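Local coordinates for geranyltranstransferase (PDB 3P8L), which probably catalyses the magnesium-dependent joining of isopentenyl diphosphate to geranyl diphosphate, giving farnesyl diphosphate and releasing diphosphate, at residues Q15-L20 with Q72-A77. Residues are numbered along the deposited sequence; the frame is centred on the assembly and turned at random.
Sequences QQHLPL and QDYQVA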
loop_
_atom_site.group_PDB
_atom_site.type_symbol
_atom_site.label_atom_id
_atom_site.label_comp_id
_atom_site.label_asym_id
_atom_site.label_seq_id
_atom_site.Cartn_x
_atom_site.Cartn_y
_atom_site.Cartn_z
ATOM N N GLN A 15 -20.277 -19.755 2.154
ATOM C CA GLN A 15 -21.236 -19.113 1.247
ATOM C C GLN A 15 -22.181 -18.119 1.935
ATOM O O GLN A 15 -22.784 -17.273 1.286
ATOM C CB GLN A 15 -21.935 -20.089 0.266
ATOM C CG GLN A 15 -22.187 -21.502 0.691
ATOM C CD GLN A 15 -20.966 -22.405 0.760
ATOM O OE1 GLN A 15 -20.590 -22.834 1.839
ATOM N NE2 GLN A 15 -20.368 -22.712 -0.373
ATOM N N GLN A 16 -22.284 -18.217 3.255
ATOM C CA GLN A 16 -23.019 -17.222 4.043
ATOM C C GLN A 16 -22.214 -15.926 4.169
ATOM O O GLN A 16 -22.751 -14.815 4.101
ATOM C CB GLN A 16 -23.352 -17.797 5.431
ATOM C CG GLN A 16 -24.009 -16.790 6.376
ATOM C CD GLN A 16 -24.703 -17.423 7.569
ATOM O OE1 GLN A 16 -24.816 -18.641 7.660
ATOM N NE2 GLN A 16 -25.207 -16.585 8.472
ATOM N N HIS A 17 -20.909 -16.062 4.329
ATOM C CA HIS A 17 -20.107 -14.894 4.706
ATOM C C HIS A 17 -19.226 -14.281 3.615
ATOM O O HIS A 17 -19.135 -13.059 3.534
ATOM C CB HIS A 17 -19.302 -15.205 5.964
ATOM C CG HIS A 17 -20.161 -15.462 7.157
ATOM N ND1 HIS A 17 -20.768 -14.447 7.870
ATOM C CD2 HIS A 17 -20.524 -16.619 7.763
ATOM C CE1 HIS A 17 -21.477 -14.967 8.858
ATOM N NE2 HIS A 17 -21.343 -16.281 8.818
ATOM N N LEU A 18 -18.609 -15.117 2.779
ATOM C CA LEU A 18 -17.779 -14.601 1.669
ATOM C C LEU A 18 -18.435 -13.576 0.727
ATOM O O LEU A 18 -17.777 -12.607 0.384
ATOM C CB LEU A 18 -17.087 -15.718 0.867
ATOM C CG LEU A 18 -15.996 -16.469 1.629
ATOM C CD1 LEU A 18 -15.429 -17.555 0.723
ATOM C CD2 LEU A 18 -14.902 -15.491 2.142
ATOM N N PRO A 19 -19.726 -13.759 0.337
ATOM C CA PRO A 19 -20.377 -12.676 -0.433
ATOM C C PRO A 19 -20.415 -11.291 0.226
ATOM O O PRO A 19 -20.447 -10.262 -0.478
ATOM C CB PRO A 19 -21.796 -13.184 -0.617
ATOM C CG PRO A 19 -21.636 -14.664 -0.668
ATOM C CD PRO A 19 -20.533 -14.997 0.294
ATOM N N LEU A 20 -20.393 -11.247 1.551
ATOM C CA LEU A 20 -20.373 -9.958 2.231
ATOM C C LEU A 20 -18.972 -9.336 2.157
ATOM O O LEU A 20 -18.828 -8.112 2.155
ATOM C CB LEU A 20 -20.816 -10.111 3.697
ATOM C CG LEU A 20 -22.139 -10.878 3.873
ATOM C CD1 LEU A 20 -22.523 -11.022 5.320
ATOM C CD2 LEU A 20 -23.201 -10.129 3.175
ATOM N N GLN A 72 -16.797 -4.573 10.795
ATOM C CA GLN A 72 -15.328 -4.485 10.837
ATOM C C GLN A 72 -14.597 -5.786 10.547
ATOM O O GLN A 72 -13.457 -5.754 10.062
ATOM C CB GLN A 72 -14.815 -3.907 12.161
ATOM C CG GLN A 72 -15.166 -4.723 13.403
ATOM C CD GLN A 72 -16.408 -4.205 14.101
ATOM O OE1 GLN A 72 -17.428 -3.904 13.467
ATOM N NE2 GLN A 72 -16.327 -4.086 15.421
ATOM N N ASP A 73 -15.237 -6.918 10.843
ATOM C CA ASP A 73 -14.683 -8.231 10.505
ATOM C C ASP A 73 -14.647 -8.400 8.990
ATOM O O ASP A 73 -13.634 -8.833 8.452
ATOM C CB ASP A 73 -15.464 -9.386 11.139
ATOM C CG ASP A 73 -15.638 -9.220 12.656
ATOM O OD1 ASP A 73 -16.687 -9.632 13.185
ATOM O OD2 ASP A 73 -14.734 -8.673 13.308
ATOM N N TYR A 74 -15.743 -8.038 8.328
ATOM C CA TYR A 74 -15.825 -8.077 6.872
ATOM C C TYR A 74 -14.894 -7.072 6.221
ATOM O O TYR A 74 -14.328 -7.367 5.172
ATOM C CB TYR A 74 -17.254 -7.862 6.368
ATOM C CG TYR A 74 -18.229 -8.922 6.850
ATOM C CD1 TYR A 74 -18.147 -10.231 6.386
ATOM C CD2 TYR A 74 -19.233 -8.608 7.780
ATOM C CE1 TYR A 74 -19.035 -11.217 6.832
ATOM C CE2 TYR A 74 -20.124 -9.585 8.242
ATOM C CZ TYR A 74 -20.011 -10.881 7.763
ATOM O OH TYR A 74 -20.883 -11.838 8.182
ATOM N N GLN A 75 -14.744 -5.902 6.846
ATOM C CA GLN A 75 -13.826 -4.872 6.391
ATOM C C GLN A 75 -12.373 -5.325 6.436
ATOM O O GLN A 75 -11.646 -5.125 5.454
ATOM C CB GLN A 75 -14.040 -3.555 7.150
ATOM C CG GLN A 75 -15.354 -2.886 6.743
ATOM C CD GLN A 75 -15.697 -1.670 7.571
ATOM O OE1 GLN A 75 -15.433 -1.630 8.769
ATOM N NE2 GLN A 75 -16.284 -0.669 6.932
ATOM N N VAL A 76 -11.960 -5.938 7.553
ATOM C CA VAL A 76 -10.618 -6.512 7.685
ATOM C C VAL A 76 -10.384 -7.631 6.663
ATOM O O VAL A 76 -9.312 -7.697 6.055
ATOM C CB VAL A 76 -10.319 -7.010 9.134
ATOM C CG1 VAL A 76 -8.972 -7.757 9.233
ATOM C CG2 VAL A 76 -10.279 -5.826 10.112
ATOM N N ALA A 77 -11.387 -8.504 6.491
ATOM C CA ALA A 77 -11.317 -9.605 5.545
ATOM C C ALA A 77 -11.139 -9.064 4.108
ATOM O O ALA A 77 -10.331 -9.580 3.360
ATOM C CB ALA A 77 -12.560 -10.522 5.643
#
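Tyr74 reaches across to His17 and Leu20, joining two helices of the mainly helical isoprenoid synthase fold. The partners lie near the start of helix 13-31 and of helix 71-92. The Tyr74 CB leaves the backbone toward helix 13-31. From there CG stands anti to the carbonyl carbon (chi1 -61°), beside the backbone N, which lays the ring alongside Leu20. CD1 and CE1 come next and run beneath Leu20. Leu20 CB sits over one face of the ring, 4.0 Å from the centroid of the Tyr74 ring, in a CH-pi contact. Its place is toward the rim, on the CD1-CE1 side. CE1 also lies close to the backbone O of His17. Further out, Leu20 CD1 meets Tyr74 CZ at 3.5 Å, so the leucine follows the ring from its flank to its hydroxyl end. The His17 and Tyr74 rings meet rim to rim, planes 21° apart, neither over the other's face. Gln16 CG packs on one face of the His17 ring, and Phe13 also meets that ring. Leu59 of helix 53-64 and Met69 touch both His17 and Tyr74. This is helix packing with one polar link. His17 is buried, and at the tip Tyr74 OH lies in the imidazole plane, 2.6 Å from His17 ND1, in a short and somewhat bent hydrogen bond (149°) in which either atom could be the donor.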